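Local coordinates for protein 5'-deoxynucleotidase (Archaeoglobus fulgidus, PDB 1YNB) that probably hydrolyses 2'-deoxyribonucleoside 5'-monophosphates to the deoxyribonucleoside and free phosphate, with cobalt or manganese as cofactor, at residues A[23-28]-A[126-131]; A[64-69]-A[114-119]. One frame throughout, in Å; residues are numbered along the deposited sequence.

Both contacts use helix 117-135, at different heights. Contact 1 brings the loop segment 23-28 against the middle of this helix and is buried, whereas contact 2 sets the start of the same helix against helix 61-73 and is only partly buried. Their centres lie 20 Å apart and their nearest atoms about 7 Å, so neither touches the other. Each buries 210 Å², yet the chemistry differs. In contact 1 an indole packs on aliphatic groups, and a water joins two opposite charges that do not meet directly. Contact 2 combines a small aliphatic interface with a direct lysine-aspartate salt bridge on its more exposed side. Both also approach the second subunit.

Contact 1 (A[23-28]-A[126-131]); sequences TPRSGW and LELAFQ
Trp28 and Gln131 have their CA atoms 10.0 Å apart, as do Arg25 and Leu128, so the loop segment 23-28 stands well off helical segment 126-131 and long side chains span the interval. The indole of Trp28 reaches over with its six-membered part: CZ2 lies 3.6 Å from Leu128 CD1 and also 3.6 Å from Gln131 CG, wedged between two residues on successive turns. The CD1 methyl of Leu128 touches both Trp28 and Arg25, whose NH2 is 3.8 Å away. Gln131 offers its CB and CG methylenes to the indole, with its amide plane turned 80° from the ring; its OE1 accepts a hydrogen bond from Lys21 of the second subunit. The polar part is indirect. Arg25 NH2 stays 4.3 Å from Glu127 OE1; the oxygen sits off the plane of the guanidinium, so the two charges attract without a direct bond. A water at the edge of the Trp28 ring, in its plane, fills the link instead, accepting from Arg25 NH2 at 2.9 Å and donating to Glu127 OE1 at 2.7 Å. Glu37 OE1 receives both Arg25 NE and Trp28 NE1, tying the two loop side chains together, while Glu127 OE1 also bonds to His42 ND1. His42 belongs with His74, Asp75 and Asp124 to a converging set consistent with the metal-binding signature of the HD domain, although no metal is bound to them here, which makes Glu127 a likely second-shell partner of that site.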
loop_
_atom_site.group_PDB
_atom_site.type_symbol
_atom_site.label_atom_id
_atom_site.label_comp_id
_atom_site.label_asym_id
_atom_site.label_seq_id
_atom_site.Cartn_x
_atom_site.Cartn_y
_atom_site.Cartn_z
ATOM N N THR A 23 -10.314 5.566 -10.161
ATOM C CA THR A 23 -11.521 6.346 -9.910
ATOM C C THR A 23 -11.446 6.836 -8.450
ATOM O O THR A 23 -11.527 6.052 -7.504
ATOM C CB THR A 23 -12.799 5.460 -10.071
ATOM O OG1 THR A 23 -12.864 4.941 -11.404
ATOM C CG2 THR A 23 -14.033 6.271 -9.792
ATOM N N PRO A 24 -11.277 8.148 -8.237
ATOM C CA PRO A 24 -11.211 8.579 -6.840
ATOM C C PRO A 24 -12.530 8.456 -6.089
ATOM O O PRO A 24 -13.607 8.525 -6.702
ATOM C CB PRO A 24 -10.773 10.060 -6.939
ATOM C CG PRO A 24 -11.334 10.483 -8.211
ATOM C CD PRO A 24 -11.137 9.288 -9.171
ATOM N N ARG A 25 -12.437 8.259 -4.772
ATOM C CA ARG A 25 -13.603 8.294 -3.895
ATOM C C ARG A 25 -13.772 9.839 -3.833
ATOM O O ARG A 25 -13.045 10.530 -3.133
ATOM C CB ARG A 25 -13.237 7.675 -2.560
ATOM C CG ARG A 25 -13.298 6.097 -2.715
ATOM C CD ARG A 25 -14.773 5.645 -2.428
ATOM N NE ARG A 25 -15.024 5.716 -1.000
ATOM C CZ ARG A 25 -16.226 5.465 -0.460
ATOM N NH1 ARG A 25 -17.229 5.146 -1.275
ATOM N NH2 ARG A 25 -16.425 5.539 0.841
ATOM N N SER A 26 -14.761 10.330 -4.585
ATOM C CA SER A 26 -14.961 11.773 -4.796
ATOM C C SER A 26 -15.311 12.711 -3.684
ATOM O O SER A 26 -14.984 13.919 -3.798
ATOM C CB SER A 26 -15.983 11.988 -5.928
ATOM O OG SER A 26 -17.252 11.487 -5.515
ATOM N N GLY A 27 -15.997 12.207 -2.667
ATOM C CA GLY A 27 -16.419 13.009 -1.525
ATOM C C GLY A 27 -15.266 13.678 -0.821
ATOM O O GLY A 27 -15.414 14.774 -0.244
ATOM N N TRP A 28 -14.096 13.034 -0.856
ATOM C CA TRP A 28 -12.924 13.615 -0.215
ATOM C C TRP A 28 -12.276 14.802 -0.917
ATOM O O TRP A 28 -11.598 15.592 -0.261
ATOM C CB TRP A 28 -11.817 12.603 -0.067
ATOM C CG TRP A 28 -12.253 11.297 0.591
ATOM C CD1 TRP A 28 -12.253 10.066 0.002
ATOM C CD2 TRP A 28 -12.732 11.120 1.928
ATOM N NE1 TRP A 28 -12.711 9.111 0.901
ATOM C CE2 TRP A 28 -13.013 9.736 2.093
ATOM C CE3 TRP A 28 -12.966 11.989 3.011
ATOM C CZ2 TRP A 28 -13.507 9.220 3.283
ATOM C CZ3 TRP A 28 -13.467 11.476 4.200
ATOM C CH2 TRP A 28 -13.732 10.092 4.330
ATOM N N LEU A 126 -19.108 1.460 7.399
ATOM C CA LEU A 126 -18.057 1.367 8.395
ATOM C C LEU A 126 -16.708 1.710 7.759
ATOM O O LEU A 126 -15.864 2.314 8.435
ATOM C CB LEU A 126 -17.921 -0.043 8.985
ATOM C CG LEU A 126 -18.476 -0.349 10.373
ATOM C CD1 LEU A 126 -17.928 -1.728 10.797
ATOM C CD2 LEU A 126 -18.052 0.717 11.422
ATOM N N GLU A 127 -16.479 1.253 6.526
ATOM C CA GLU A 127 -15.204 1.533 5.851
ATOM C C GLU A 127 -15.036 3.076 5.771
ATOM O O GLU A 127 -13.931 3.650 6.033
ATOM C CB GLU A 127 -15.181 0.917 4.460
ATOM C CG GLU A 127 -13.753 0.703 3.881
ATOM C CD GLU A 127 -13.026 2.007 3.491
ATOM O OE1 GLU A 127 -13.661 2.907 2.873
ATOM O OE2 GLU A 127 -11.807 2.104 3.789
ATOM N N LEU A 128 -16.109 3.728 5.357
ATOM C CA LEU A 128 -16.119 5.200 5.258
ATOM C C LEU A 128 -15.820 5.834 6.608
ATOM O O LEU A 128 -15.010 6.776 6.690
ATOM C CB LEU A 128 -17.489 5.691 4.750
ATOM C CG LEU A 128 -17.734 7.210 4.754
ATOM C CD1 LEU A 128 -16.816 7.927 3.749
ATOM C CD2 LEU A 128 -19.147 7.415 4.338
ATOM N N ALA A 129 -16.443 5.345 7.686
ATOM C CA ALA A 129 -16.177 5.900 9.016
ATOM C C ALA A 129 -14.697 5.707 9.395
ATOM O O ALA A 129 -14.064 6.611 9.935
ATOM C CB ALA A 129 -17.101 5.240 10.100
ATOM N N PHE A 130 -14.129 4.527 9.138
ATOM C CA PHE A 130 -12.707 4.328 9.455
ATOM C C PHE A 130 -11.828 5.315 8.643
ATOM O O PHE A 130 -10.874 5.892 9.193
ATOM C CB PHE A 130 -12.237 2.899 9.091
ATOM C CG PHE A 130 -12.346 1.938 10.235
ATOM C CD1 PHE A 130 -13.576 1.355 10.553
ATOM C CD2 PHE A 130 -11.228 1.625 10.992
ATOM C CE1 PHE A 130 -13.668 0.442 11.643
ATOM C CE2 PHE A 130 -11.289 0.744 12.055
ATOM C CZ PHE A 130 -12.526 0.134 12.391
ATOM N N GLN A 131 -12.165 5.495 7.367
ATOM C CA GLN A 131 -11.375 6.366 6.488
ATOM C C GLN A 131 -11.565 7.833 6.925
ATOM O O GLN A 131 -10.641 8.657 6.806
ATOM C CB GLN A 131 -11.767 6.182 5.026
ATOM C CG GLN A 131 -10.837 6.957 4.049
ATOM C CD GLN A 131 -9.354 6.579 4.162
ATOM O OE1 GLN A 131 -8.934 5.519 3.674
ATOM N NE2 GLN A 131 -8.549 7.456 4.789
HETATM O O HOH W 1 -14.044 5.505 2.494
#

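Contact 2 (A[64-69]-A[114-119]); sequences ACKAAT and SDVEVY
Lys66 and Asp115 meet with their side chains crossing at about a right angle, where helix 61-73 packs against the start of helix 117-135 in the all-helical HD-domain fold. Lys66 has CG anti to the backbone N (chi1 -178°), and the chain beyond CG, extended at every later torsion, carries NZ to the carboxylate. NZ forms a salt bridge with OD2 of Asp115 at 3.0 Å, met on the syn side and 23° out of the carboxylate plane; a weak second bond runs from NZ to OD1 at 3.3 Å. The CE methylene of Lys66 lies 3.5 Å from Asp115 OD1, so the aliphatic chain as well as its charge lies against the carboxylate. An alanine in place of Lys66 would probably leave the Asp115 carboxylate without its ionic mate and freer to turn. Beneath this bridge the contact is apolar. Val116, at the N-cap position of helix 117-135, directs its side chain at Ala67, and the two CA atoms are 5.3 Å apart, an approach permitted by the small alanine. The two methyls of Val116 both rest near Ala67 CA; CG1 is also close to Ala67 CB, whereas CG2 lies 3.9 Å from Lys66 O. Tyr119, whose OH bonds to Glu59, contributes the base of its side chain rather than its hydroxyl end, its CB lying 4.1 Å from the CB methyl of Ala67.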
loop_
_atom_site.group_PDB
_atom_site.type_symbol
_atom_site.label_atom_id
_atom_site.label_comp_id
_atom_site.label_asym_id
_atom_site.label_seq_id
_atom_site.Cartn_x
_atom_site.Cartn_y
_atom_site.Cartn_z
ATOM N N ALA A 64 -19.203 -15.734 5.333
ATOM C CA ALA A 64 -18.329 -14.555 5.469
ATOM C C ALA A 64 -17.634 -14.285 4.117
ATOM O O ALA A 64 -17.557 -13.137 3.669
ATOM C CB ALA A 64 -17.317 -14.803 6.552
ATOM N N CYS A 65 -17.142 -15.339 3.459
ATOM C CA CYS A 65 -16.481 -15.175 2.157
ATOM C C CYS A 65 -17.454 -14.638 1.110
ATOM O O CYS A 65 -17.091 -13.907 0.194
ATOM C CB CYS A 65 -15.907 -16.518 1.687
ATOM S SG CYS A 65 -14.579 -17.069 2.626
ATOM N N LYS A 66 -18.725 -14.989 1.224
ATOM C CA LYS A 66 -19.690 -14.496 0.255
ATOM C C LYS A 66 -19.998 -13.002 0.473
ATOM O O LYS A 66 -20.327 -12.241 -0.456
ATOM C CB LYS A 66 -20.985 -15.298 0.386
ATOM C CG LYS A 66 -22.051 -14.913 -0.595
ATOM C CD LYS A 66 -23.197 -15.947 -0.509
ATOM C CE LYS A 66 -24.219 -15.745 -1.594
ATOM N NZ LYS A 66 -25.347 -16.713 -1.355
ATOM N N ALA A 67 -19.945 -12.608 1.728
ATOM C CA ALA A 67 -20.222 -11.226 2.068
ATOM C C ALA A 67 -19.056 -10.378 1.538
ATOM O O ALA A 67 -19.272 -9.282 1.033
ATOM C CB ALA A 67 -20.359 -11.092 3.569
ATOM N N ALA A 68 -17.851 -10.873 1.702
ATOM C CA ALA A 68 -16.672 -10.153 1.215
ATOM C C ALA A 68 -16.742 -10.002 -0.290
ATOM O O ALA A 68 -16.527 -8.914 -0.833
ATOM C CB ALA A 68 -15.411 -10.876 1.627
ATOM N N THR A 69 -17.092 -11.084 -0.991
ATOM C CA THR A 69 -17.175 -11.019 -2.438
ATOM C C THR A 69 -18.233 -10.055 -2.901
ATOM O O THR A 69 -18.032 -9.286 -3.841
ATOM C CB THR A 69 -17.458 -12.438 -3.035
ATOM O OG1 THR A 69 -16.470 -13.335 -2.553
ATOM C CG2 THR A 69 -17.421 -12.407 -4.528
ATOM N N SER A 114 -28.262 -11.273 -2.249
ATOM C CA SER A 114 -29.340 -10.692 -1.460
ATOM C C SER A 114 -29.231 -11.094 0.003
ATOM O O SER A 114 -29.581 -10.318 0.885
ATOM C CB SER A 114 -30.704 -11.101 -2.023
ATOM O OG SER A 114 -31.108 -10.180 -3.027
ATOM N N ASP A 115 -28.710 -12.282 0.273
ATOM C CA ASP A 115 -28.581 -12.739 1.648
ATOM C C ASP A 115 -27.461 -12.103 2.457
ATOM O O ASP A 115 -27.367 -12.339 3.663
ATOM C CB ASP A 115 -28.399 -14.253 1.696
ATOM C CG ASP A 115 -27.228 -14.720 0.873
ATOM O OD1 ASP A 115 -26.990 -14.104 -0.183
ATOM O OD2 ASP A 115 -26.554 -15.710 1.260
ATOM N N VAL A 116 -26.586 -11.332 1.803
ATOM C CA VAL A 116 -25.490 -10.689 2.524
ATOM C C VAL A 116 -25.513 -9.189 2.278
ATOM O O VAL A 116 -24.580 -8.474 2.661
ATOM C CB VAL A 116 -24.084 -11.241 2.078
ATOM C CG1 VAL A 116 -23.903 -12.680 2.510
ATOM C CG2 VAL A 116 -23.921 -11.118 0.580
ATOM N N GLU A 117 -26.560 -8.691 1.639
ATOM C CA GLU A 117 -26.595 -7.273 1.377
ATOM C C GLU A 117 -26.516 -6.434 2.635
ATOM O O GLU A 117 -26.030 -5.304 2.586
ATOM C CB GLU A 117 -27.820 -6.877 0.538
ATOM C CG GLU A 117 -27.651 -7.289 -0.933
ATOM C CD GLU A 117 -26.200 -7.080 -1.449
ATOM O OE1 GLU A 117 -25.738 -5.922 -1.597
ATOM O OE2 GLU A 117 -25.507 -8.084 -1.703
ATOM N N VAL A 118 -26.980 -6.959 3.763
ATOM C CA VAL A 118 -26.889 -6.145 4.968
ATOM C C VAL A 118 -25.451 -6.028 5.439
ATOM O O VAL A 118 -25.057 -4.976 5.918
ATOM C CB VAL A 118 -27.773 -6.666 6.117
ATOM C CG1 VAL A 118 -27.525 -5.871 7.357
ATOM C CG2 VAL A 118 -29.238 -6.488 5.741
ATOM N N TYR A 119 -24.658 -7.087 5.301
ATOM C CA TYR A 119 -23.261 -6.987 5.715
ATOM C C TYR A 119 -22.505 -6.055 4.756
ATOM O O TYR A 119 -21.603 -5.330 5.175
ATOM C CB TYR A 119 -22.575 -8.357 5.736
ATOM C CG TYR A 119 -23.175 -9.300 6.749
ATOM C CD1 TYR A 119 -23.185 -8.975 8.111
ATOM C CD2 TYR A 119 -23.807 -10.484 6.343
ATOM C CE1 TYR A 119 -23.816 -9.793 9.044
ATOM C CE2 TYR A 119 -24.440 -11.316 7.277
ATOM C CZ TYR A 119 -24.443 -10.957 8.625
ATOM O OH TYR A 119 -25.108 -11.728 9.551
#